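Local atomic coordinates of telomerase reverse transcriptase (Takifugu rubripes, PDB entry 4LMO), a protein that extends chromosome ends by copying a template within its bound telomerase RNA, this chain being the RNA-binding domain of that reverse transcriptase. Residues A[107-112]-A[246-251]; A[221-226]-A[233-238]. One frame throughout, in Å; residues are numbered along the deposited sequence.

Contact 1 (A[107-112]-A[246-251]); sequences AELSSF and DLAFRS
A weakly bonded turn of helix at about 109-112 lies against the last part of helix 238-251, and the two backbones come nearest at L109 and L247, whose CA atoms are 6.2 Å apart. L247 makes the largest contribution to the contact. Its CB points at the 107-112 segment; CG is anti to the carbonyl carbon (chi1 -63°), and from there the two methyls go to different partners. CD1 crosses to the F112 ring and meets it obliquely, 3.8 Å from CE2 of F112, the two side chains crossing at about a right angle. The other methyl, CD2 of L247, rests 4.0 Å from the carbonyl O of A107. A branched leucine suits this place because its two methyls can touch a ring and a backbone carbonyl at once.

L109 slides past L247 in the opposite direction. Its CG is anti to the backbone N, which carries the tip across to the helix, where CD1 of L109 sits 3.8 Å from CB of L247. The same methyl lies 3.6 Å from N of A248 and 3.9 Å from its CB; a residue as small as alanine suits so close an approach to the helix backbone. F112, the buried member, turns its CB toward helix 238-251 and also packs on V240, K243 and L244 one and two turns earlier.

No hydrogen bond or salt bridge crosses between the segments. Between these two segments the contact is therefore van der Waals packing, of leucine and alanine carbons and one ring, in a small surface patch whose fit depends on shape rather than on directed polar bonds.

Contact 2 (A[221-226]-A[233-238]); sequences FYATES and IRFYRQ
Four backbone hydrogen bonds join strands 221-224 and 234-237, which run antiparallel. In the hydrogen-bonded pair Y222-Y236, N of Y222 gives a short bond of 2.7 Å to O of Y236, nearly along the C=O axis; the return bond from N of Y236 reaches O of Y222 from above the carbonyl plane. T224 and R234 form the next such pair: N of T224 lies 3.0 Å from O of R234, in the carbonyl plane, and N of R234 returns an almost straight bond (172°) to O of T224. CA of A223 adds a CA-H...O contact to O of R234.

Apolar contacts line both faces. On that of A223 and F235, CB of A223 lies 3.7 Å from CD2 of F235, obliquely to the ring; a small alanine suits a place beside so large a neighbour. On the other face CG2 of T224 meets the edge of the Y236 ring at CE2, 4.1 Å away, while the hydroxyl of Y236 bonds to the carbonyl of L113.

At F221 the ring meets the aliphatic part of an arginine. Its CE1 lies 3.8 Å from CD of R237, whose chain is bent at chi2 and chi3; NH1 of R237 bonds to the carbonyl of C96. The F221 ring also touches C117, L92 and V122, so an alanine here would probably loosen the packing of the hairpin base against helices 88-93 and 119-133. C96 and C117 form a disulfide, against which the hairpin lies.

The whole is a two-stranded beta hairpin between long helices: F221 is the first residue past helix 191-220, and R237 occupies the N-cap position of helix 238-251 in this telomerase RNA-binding domain.

How the contacts relate
Contacts 1 and 2 have centres about 16 Å apart and share continuous chain, since strand 234-237 of contact 2 runs directly into helix 238-251, whose far end enters contact 1. Contact 2 is nested within the loop that contact 1 closes. They also touch: O of F112 lies 3.7 Å from CE1 of Y236, and L244 packs on both side chains. The centre of contact 1 lies about 30 Å from the centre of the chain, that of contact 2 about 17 Å. Y236 bonds to L113 and F235 to C117, so the chain from 107-112 to C117 follows helix 238-251 and the hairpin. Neither contact includes the RNA-binding motif T10-Y15 or regions 65-70 and 171-196, which probably meet the RNA template.

Contact 1 (A[107-112]-A[246-251])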
loop_
_atom_site.group_PDB
_atom_site.type_symbol
_atom_site.label_atom_id
_atom_site.label_comp_id
_atom_site.label_asym_id
_atom_site.label_seq_id
_atom_site.Cartn_x
_atom_site.Cartn_y
_atom_site.Cartn_z
ATOM N N ALA A 107 -11.485 -30.833 3.296
ATOM C CA ALA A 107 -10.215 -30.938 2.578
ATOM C C ALA A 107 -9.031 -31.064 3.542
ATOM O O ALA A 107 -9.086 -30.583 4.676
ATOM C CB ALA A 107 -10.031 -29.751 1.645
ATOM N N GLU A 108 -7.969 -31.722 3.081
ATOM C CA GLU A 108 -6.765 -31.932 3.887
ATOM C C GLU A 108 -5.783 -30.762 3.770
ATOM O O GLU A 108 -5.912 -29.923 2.876
ATOM C CB GLU A 108 -6.084 -33.250 3.504
ATOM C CG GLU A 108 -6.804 -34.494 4.011
ATOM C CD GLU A 108 -6.198 -35.796 3.505
ATOM O OE1 GLU A 108 -5.136 -35.764 2.843
ATOM O OE2 GLU A 108 -6.788 -36.865 3.774
ATOM N N LEU A 109 -4.811 -30.715 4.682
ATOM C CA LEU A 109 -3.813 -29.643 4.729
ATOM C C LEU A 109 -3.008 -29.526 3.432
ATOM O O LEU A 109 -2.749 -28.418 2.954
ATOM C CB LEU A 109 -2.860 -29.852 5.912
ATOM C CG LEU A 109 -1.938 -28.684 6.283
ATOM C CD1 LEU A 109 -2.563 -27.839 7.382
ATOM C CD2 LEU A 109 -0.578 -29.198 6.729
ATOM N N SER A 110 -2.625 -30.672 2.873
ATOM C CA SER A 110 -1.815 -30.729 1.654
ATOM C C SER A 110 -2.541 -30.190 0.415
ATOM O O SER A 110 -1.902 -29.859 -0.585
ATOM C CB SER A 110 -1.317 -32.158 1.407
ATOM O OG SER A 110 -2.386 -33.088 1.444
ATOM N N SER A 111 -3.867 -30.109 0.495
ATOM C CA SER A 111 -4.689 -29.538 -0.573
ATOM C C SER A 111 -4.411 -28.045 -0.780
ATOM O O SER A 111 -4.469 -27.548 -1.907
ATOM C CB SER A 111 -6.175 -29.771 -0.273
ATOM O OG SER A 111 -7.013 -29.090 -1.193
ATOM N N PHE A 112 -4.098 -27.344 0.308
ATOM C CA PHE A 112 -3.945 -25.888 0.279
ATOM C C PHE A 112 -2.496 -25.408 0.203
ATOM O O PHE A 112 -2.246 -24.253 -0.138
ATOM C CB PHE A 112 -4.662 -25.252 1.474
ATOM C CG PHE A 112 -6.126 -25.576 1.544
ATOM C CD1 PHE A 112 -7.049 -24.860 0.788
ATOM C CD2 PHE A 112 -6.586 -26.600 2.365
ATOM C CE1 PHE A 112 -8.403 -25.160 0.847
ATOM C CE2 PHE A 112 -7.936 -26.905 2.429
ATOM C CZ PHE A 112 -8.846 -26.185 1.669
ATOM N N ASP A 246 -5.537 -23.084 10.749
ATOM C CA ASP A 246 -6.672 -23.765 11.362
ATOM C C ASP A 246 -6.550 -25.290 11.304
ATOM O O ASP A 246 -6.700 -25.964 12.324
ATOM C CB ASP A 246 -7.981 -23.312 10.707
ATOM C CG ASP A 246 -9.207 -23.906 11.376
ATOM O OD1 ASP A 246 -9.289 -23.864 12.625
ATOM O OD2 ASP A 246 -10.091 -24.411 10.652
ATOM N N LEU A 247 -6.276 -25.820 10.112
ATOM C CA LEU A 247 -6.177 -27.267 9.900
ATOM C C LEU A 247 -4.930 -27.872 10.544
ATOM O O LEU A 247 -4.934 -29.041 10.934
ATOM C CB LEU A 247 -6.202 -27.599 8.404
ATOM C CG LEU A 247 -7.445 -27.263 7.574
ATOM C CD1 LEU A 247 -7.089 -27.238 6.096
ATOM C CD2 LEU A 247 -8.582 -28.241 7.832
ATOM N N ALA A 248 -3.871 -27.074 10.648
ATOM C CA ALA A 248 -2.634 -27.508 11.299
ATOM C C ALA A 248 -2.796 -27.607 12.815
ATOM O O ALA A 248 -2.174 -28.458 13.455
ATOM C CB ALA A 248 -1.488 -26.571 10.946
ATOM N N PHE A 249 -3.635 -26.740 13.379
ATOM C CA PHE A 249 -3.835 -26.677 14.829
ATOM C C PHE A 249 -5.142 -27.316 15.306
ATOM O O PHE A 249 -5.550 -27.126 16.453
ATOM C CB PHE A 249 -3.716 -25.229 15.323
ATOM C CG PHE A 249 -2.300 -24.732 15.402
ATOM C CD1 PHE A 249 -1.554 -24.904 16.562
ATOM C CD2 PHE A 249 -1.707 -24.099 14.315
ATOM C CE1 PHE A 249 -0.246 -24.452 16.638
ATOM C CE2 PHE A 249 -0.400 -23.644 14.385
ATOM C CZ PHE A 249 0.332 -23.819 15.548
ATOM N N ARG A 250 -5.788 -28.074 14.423
ATOM C CA ARG A 250 -6.972 -28.857 14.782
ATOM C C ARG A 250 -6.634 -30.336 14.944
ATOM O O ARG A 250 -7.156 -31.007 15.834
ATOM C CB ARG A 250 -8.074 -28.677 13.739
ATOM C CG ARG A 250 -9.198 -27.748 14.172
ATOM C CD ARG A 250 -9.857 -27.050 12.990
ATOM N NE ARG A 250 -9.894 -27.863 11.773
ATOM C CZ ARG A 250 -10.859 -28.725 11.463
ATOM N NH1 ARG A 250 -11.889 -28.909 12.280
ATOM N NH2 ARG A 250 -10.791 -29.410 10.329
ATOM N N SER A 251 -5.760 -30.835 14.071
ATOM C CA SER A 251 -5.295 -32.218 14.128
ATOM C C SER A 251 -4.374 -32.445 15.329
ATOM O O SER A 251 -4.387 -33.516 15.940
ATOM C CB SER A 251 -4.574 -32.589 12.829
ATOM O OG SER A 251 -4.241 -33.965 12.800
#

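Contact 2 (A[221-226]-A[233-238])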
loop_
_atom_site.group_PDB
_atom_site.type_symbol
_atom_site.label_atom_id
_atom_site.label_comp_id
_atom_site.label_asym_id
_atom_site.label_seq_id
_atom_site.Cartn_x
_atom_site.Cartn_y
_atom_site.Cartn_z
ATOM N N PHE A 221 -1.888 -10.700 2.144
ATOM C CA PHE A 221 -1.084 -11.908 2.029
ATOM C C PHE A 221 -0.339 -12.221 3.319
ATOM O O PHE A 221 -0.214 -11.367 4.200
ATOM C CB PHE A 221 -0.075 -11.769 0.881
ATOM C CG PHE A 221 -0.705 -11.560 -0.467
ATOM C CD1 PHE A 221 -1.056 -12.646 -1.262
ATOM C CD2 PHE A 221 -0.940 -10.275 -0.948
ATOM C CE1 PHE A 221 -1.640 -12.454 -2.508
ATOM C CE2 PHE A 221 -1.522 -10.076 -2.191
ATOM C CZ PHE A 221 -1.871 -11.167 -2.973
ATOM N N TYR A 222 0.143 -13.456 3.426
ATOM C CA TYR A 222 1.133 -13.800 4.431
ATOM C C TYR A 222 2.269 -14.561 3.767
ATOM O O TYR A 222 2.061 -15.624 3.179
ATOM C CB TYR A 222 0.532 -14.616 5.580
ATOM C CG TYR A 222 1.515 -14.862 6.707
ATOM C CD1 TYR A 222 1.605 -13.984 7.786
ATOM C CD2 TYR A 222 2.376 -15.960 6.682
ATOM C CE1 TYR A 222 2.511 -14.199 8.811
ATOM C CE2 TYR A 222 3.286 -16.183 7.704
ATOM C CZ TYR A 222 3.348 -15.303 8.766
ATOM O OH TYR A 222 4.250 -15.528 9.784
ATOM N N ALA A 223 3.470 -14.004 3.859
ATOM C CA ALA A 223 4.652 -14.641 3.303
ATOM C C ALA A 223 5.352 -15.497 4.350
ATOM O O ALA A 223 5.475 -15.098 5.509
ATOM C CB ALA A 223 5.603 -13.600 2.735
ATOM N N THR A 224 5.797 -16.677 3.927
ATOM C CA THR A 224 6.545 -17.598 4.780
ATOM C C THR A 224 7.766 -18.144 4.029
ATOM O O THR A 224 7.781 -18.174 2.797
ATOM C CB THR A 224 5.649 -18.741 5.316
ATOM O OG1 THR A 224 6.367 -19.502 6.293
ATOM C CG2 THR A 224 5.179 -19.665 4.192
ATOM N N GLU A 225 8.782 -18.570 4.778
ATOM C CA GLU A 225 10.078 -18.950 4.202
ATOM C C GLU A 225 10.266 -20.453 4.000
ATOM O O GLU A 225 11.373 -20.909 3.708
ATOM C CB GLU A 225 11.227 -18.396 5.057
ATOM C CG GLU A 225 11.227 -18.883 6.501
ATOM C CD GLU A 225 12.333 -18.273 7.343
ATOM O OE1 GLU A 225 13.082 -17.405 6.841
ATOM O OE2 GLU A 225 12.450 -18.664 8.524
ATOM N N SER A 226 9.189 -21.216 4.150
ATOM C CA SER A 226 9.253 -22.669 4.019
ATOM C C SER A 226 9.158 -23.094 2.532
ATOM O O SER A 226 9.695 -22.388 1.676
ATOM C CB SER A 226 8.196 -23.313 4.917
ATOM O OG SER A 226 8.293 -22.843 6.249
ATOM N N ILE A 233 10.605 -17.833 -0.872
ATOM C CA ILE A 233 9.529 -17.088 -0.219
ATOM C C ILE A 233 8.204 -17.344 -0.935
ATOM O O ILE A 233 8.087 -17.114 -2.140
ATOM C CB ILE A 233 9.828 -15.567 -0.171
ATOM C CG1 ILE A 233 11.153 -15.289 0.552
ATOM C CG2 ILE A 233 8.681 -14.793 0.472
ATOM C CD1 ILE A 233 11.242 -15.839 1.967
ATOM N N ARG A 234 7.218 -17.829 -0.182
ATOM C CA ARG A 234 5.875 -18.073 -0.705
ATOM C C ARG A 234 4.865 -17.079 -0.132
ATOM O O ARG A 234 4.801 -16.887 1.083
ATOM C CB ARG A 234 5.424 -19.504 -0.392
ATOM C CG ARG A 234 6.106 -20.585 -1.218
ATOM C CD ARG A 234 5.588 -21.963 -0.842
ATOM N NE ARG A 234 6.123 -23.017 -1.705
ATOM C CZ ARG A 234 5.781 -24.302 -1.630
ATOM N NH1 ARG A 234 4.894 -24.716 -0.735
ATOM N NH2 ARG A 234 6.326 -25.180 -2.461
ATOM N N PHE A 235 4.084 -16.454 -1.010
ATOM C CA PHE A 235 2.996 -15.566 -0.603
ATOM C C PHE A 235 1.661 -16.299 -0.636
ATOM O O PHE A 235 1.214 -16.722 -1.700
ATOM C CB PHE A 235 2.893 -14.361 -1.542
ATOM C CG PHE A 235 4.058 -13.422 -1.472
ATOM C CD1 PHE A 235 5.079 -13.495 -2.410
ATOM C CD2 PHE A 235 4.122 -12.443 -0.484
ATOM C CE1 PHE A 235 6.153 -12.620 -2.360
ATOM C CE2 PHE A 235 5.193 -11.567 -0.426
ATOM C CZ PHE A 235 6.209 -11.655 -1.366
ATOM N N TYR A 236 1.022 -16.440 0.521
ATOM C CA TYR A 236 -0.329 -16.987 0.575
ATOM C C TYR A 236 -1.342 -15.870 0.784
ATOM O O TYR A 236 -1.142 -15.006 1.637
ATOM C CB TYR A 236 -0.464 -18.007 1.712
ATOM C CG TYR A 236 0.234 -19.326 1.473
ATOM C CD1 TYR A 236 -0.443 -20.406 0.907
ATOM C CD2 TYR A 236 1.572 -19.499 1.828
ATOM C CE1 TYR A 236 0.198 -21.618 0.693
ATOM C CE2 TYR A 236 2.220 -20.705 1.617
ATOM C CZ TYR A 236 1.531 -21.760 1.052
ATOM O OH TYR A 236 2.181 -22.954 0.847
ATOM N N ARG A 237 -2.421 -15.885 0.007
ATOM C CA ARG A 237 -3.593 -15.065 0.316
ATOM C C ARG A 237 -3.942 -15.343 1.773
ATOM O O ARG A 237 -3.993 -16.509 2.184
ATOM C CB ARG A 237 -4.776 -15.444 -0.575
ATOM C CG ARG A 237 -4.640 -15.073 -2.047
ATOM C CD ARG A 237 -5.192 -13.688 -2.350
ATOM N NE ARG A 237 -6.557 -13.513 -1.856
ATOM C CZ ARG A 237 -7.660 -13.637 -2.589
ATOM N NH1 ARG A 237 -7.588 -13.935 -3.880
ATOM N NH2 ARG A 237 -8.846 -13.453 -2.025
ATOM N N GLN A 238 -4.165 -14.291 2.557
ATOM C CA GLN A 238 -4.334 -14.450 4.005
ATOM C C GLN A 238 -5.475 -15.409 4.373
ATOM O O GLN A 238 -5.436 -16.040 5.429
ATOM C CB GLN A 238 -4.467 -13.092 4.718
ATOM C CG GLN A 238 -5.838 -12.775 5.304
ATOM C CD GLN A 238 -6.701 -11.940 4.385
ATOM O OE1 GLN A 238 -6.194 -11.180 3.558
ATOM N NE2 GLN A 238 -8.015 -12.066 4.533
#